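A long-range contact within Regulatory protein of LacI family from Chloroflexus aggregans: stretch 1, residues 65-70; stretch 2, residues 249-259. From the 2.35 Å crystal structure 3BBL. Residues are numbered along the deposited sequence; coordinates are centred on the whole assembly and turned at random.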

# COMPACT_ATOMS: atom_id res chain seq x y z
N VAL A 65 -0.29 -14.91 23.64
CA VAL A 65 0.36 -13.61 23.53
C VAL A 65 0.58 -12.99 24.90
O VAL A 65 -0.16 -13.28 25.83
CB VAL A 65 -0.47 -12.61 22.69
CG1 VAL A 65 -0.68 -13.16 21.29
CG2 VAL A 65 -1.80 -12.35 23.36
N ASP A 66 1.58 -12.13 25.01
CA ASP A 66 1.88 -11.48 26.28
C ASP A 66 1.36 -10.05 26.27
O ASP A 66 1.32 -9.39 27.30
CB ASP A 66 3.39 -11.46 26.52
CG ASP A 66 4.04 -12.80 26.27
OD1 ASP A 66 3.47 -13.83 26.69
OD2 ASP A 66 5.11 -12.84 25.64
N GLY A 67 0.95 -9.58 25.09
CA GLY A 67 0.45 -8.23 24.97
C GLY A 67 -0.12 -7.93 23.60
O GLY A 67 0.01 -8.73 22.66
N PHE A 68 -0.75 -6.77 23.47
CA PHE A 68 -1.36 -6.35 22.22
C PHE A 68 -0.93 -4.95 21.81
O PHE A 68 -0.54 -4.12 22.64
CB PHE A 68 -2.88 -6.31 22.35
CG PHE A 68 -3.52 -7.64 22.57
CD1 PHE A 68 -3.73 -8.51 21.50
CD2 PHE A 68 -3.97 -8.00 23.83
CE1 PHE A 68 -4.39 -9.71 21.69
CE2 PHE A 68 -4.63 -9.20 24.04
CZ PHE A 68 -4.85 -10.06 22.96
N VAL A 69 -1.02 -4.69 20.52
CA VAL A 69 -0.77 -3.38 19.97
C VAL A 69 -2.10 -3.12 19.27
O VAL A 69 -2.62 -4.00 18.59
CB VAL A 69 0.37 -3.38 18.95
CG1 VAL A 69 0.42 -2.03 18.24
CG2 VAL A 69 1.70 -3.62 19.67
N LEU A 70 -2.67 -1.94 19.48
CA LEU A 70 -3.95 -1.59 18.87
C LEU A 70 -3.80 -0.40 17.93
O LEU A 70 -3.02 0.50 18.21
CB LEU A 70 -4.98 -1.22 19.96
CG LEU A 70 -5.15 -2.10 21.20
CD1 LEU A 70 -6.05 -1.37 22.20
CD2 LEU A 70 -5.74 -3.45 20.83
N LYS A 249 8.57 1.98 18.21
CA LYS A 249 8.28 2.48 19.54
C LYS A 249 7.19 1.69 20.24
O LYS A 249 7.21 1.52 21.46
CB LYS A 249 7.89 3.96 19.49
CG LYS A 249 9.04 4.93 19.24
CD LYS A 249 10.09 4.84 20.35
CE LYS A 249 10.96 6.09 20.41
NZ LYS A 249 11.67 6.37 19.12
N CYS A 250 6.21 1.20 19.48
CA CYS A 250 5.14 0.43 20.08
C CYS A 250 5.70 -0.86 20.65
O CYS A 250 5.49 -1.17 21.83
CB CYS A 250 4.06 0.10 19.04
SG CYS A 250 2.91 1.44 18.72
N ILE A 251 6.40 -1.62 19.82
CA ILE A 251 6.99 -2.88 20.25
C ILE A 251 7.91 -2.65 21.44
O ILE A 251 7.84 -3.34 22.45
CB ILE A 251 7.80 -3.52 19.10
CG1 ILE A 251 6.86 -3.97 17.98
CG2 ILE A 251 8.62 -4.70 19.62
CD1 ILE A 251 5.88 -5.05 18.40
N GLU A 252 8.77 -1.66 21.31
CA GLU A 252 9.74 -1.30 22.33
C GLU A 252 9.10 -0.97 23.67
O GLU A 252 9.62 -1.34 24.72
CB GLU A 252 10.54 -0.11 21.83
CG GLU A 252 11.77 0.22 22.62
CD GLU A 252 12.61 1.26 21.90
OE1 GLU A 252 13.04 0.99 20.76
OE2 GLU A 252 12.82 2.34 22.48
N LEU A 253 7.97 -0.29 23.64
CA LEU A 253 7.27 0.10 24.87
C LEU A 253 6.49 -1.07 25.46
O LEU A 253 6.45 -1.24 26.68
CB LEU A 253 6.33 1.27 24.58
CG LEU A 253 5.48 1.79 25.75
CD1 LEU A 253 6.39 2.22 26.89
CD2 LEU A 253 4.63 2.97 25.27
N LEU A 254 5.88 -1.87 24.60
CA LEU A 254 5.10 -3.01 25.07
C LEU A 254 5.99 -4.10 25.63
O LEU A 254 5.65 -4.74 26.63
CB LEU A 254 4.25 -3.57 23.92
CG LEU A 254 3.35 -4.75 24.31
CD1 LEU A 254 2.42 -4.34 25.44
CD2 LEU A 254 2.56 -5.21 23.10
N VAL A 255 7.14 -4.32 25.00
CA VAL A 255 8.07 -5.34 25.47
C VAL A 255 8.55 -4.98 26.87
O VAL A 255 8.73 -5.86 27.72
CB VAL A 255 9.29 -5.49 24.52
CG1 VAL A 255 10.34 -6.38 25.16
CG2 VAL A 255 8.84 -6.08 23.19
N ALA A 256 8.77 -3.69 27.12
CA ALA A 256 9.22 -3.24 28.42
C ALA A 256 8.12 -3.46 29.46
O ALA A 256 8.39 -3.88 30.58
CB ALA A 256 9.59 -1.76 28.37
N ILE A 257 6.87 -3.20 29.08
CA ILE A 257 5.75 -3.37 29.99
C ILE A 257 5.53 -4.85 30.28
O ILE A 257 5.31 -5.25 31.43
CB ILE A 257 4.45 -2.80 29.39
CG1 ILE A 257 4.59 -1.30 29.18
CG2 ILE A 257 3.27 -3.10 30.31
CD1 ILE A 257 3.40 -0.66 28.50
N VAL A 258 5.61 -5.67 29.24
CA VAL A 258 5.43 -7.10 29.38
C VAL A 258 6.49 -7.72 30.29
O VAL A 258 6.21 -8.65 31.05
CB VAL A 258 5.47 -7.80 28.00
CG1 VAL A 258 5.62 -9.31 28.17
CG2 VAL A 258 4.19 -7.50 27.23
N GLU A 259 7.71 -7.19 30.23
CA GLU A 259 8.80 -7.72 31.03
C GLU A 259 8.98 -7.07 32.41
O GLU A 259 10.05 -7.14 33.01
CB GLU A 259 10.11 -7.64 30.23
CG GLU A 259 10.00 -8.38 28.89
CD GLU A 259 11.31 -8.43 28.13
OE1 GLU A 259 12.20 -7.60 28.40
OE2 GLU A 259 11.44 -9.31 27.24

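A strand and a helix more than 180 residues apart in sequence pack here without a single hydrogen bond between them; the contact is van der Waals packing, of side chains on one another and of methyls on backbone, and buries 287 Å², both sides summed. The helix runs nearly antiparallel to the strand, at 152°, and turns Cys250, Leu254 and Val258 toward the other stretch, residues spaced four apart and so aligned along one face.

Val69 and Leu254, both buried, cover the most surface. Val69, its chi1 in the t well, points toward the helix. A beta-branched residue favours an extended backbone and is compact and apolar; CG2 meets Leu254 CD2 at 3.9 Å, and CG1 lies 4.3 Å from the CB of Cys250, a small, buried residue suited to close packing. Leu254 (chi1 t, chi2 p) has a longer, flexible apolar chain, whose CD2 also lies 3.3 Å from Phe68 O and 3.9 Å from Gly67 C. Phe68 itself points away, as strand alternation leads one to expect.

Gly67 makes room for this approach. A CB there would point toward the helix, only 3.0 Å from Leu254 CD1 and 3.3 Å from Val258 CG2. Compact, apolar Val258 closes the other end, with CG2 3.4 Å from Asp66 O and CG1 3.5 Å from Asp66 CB; the Asp66 carboxylate is hydrogen-bonded elsewhere in the structure.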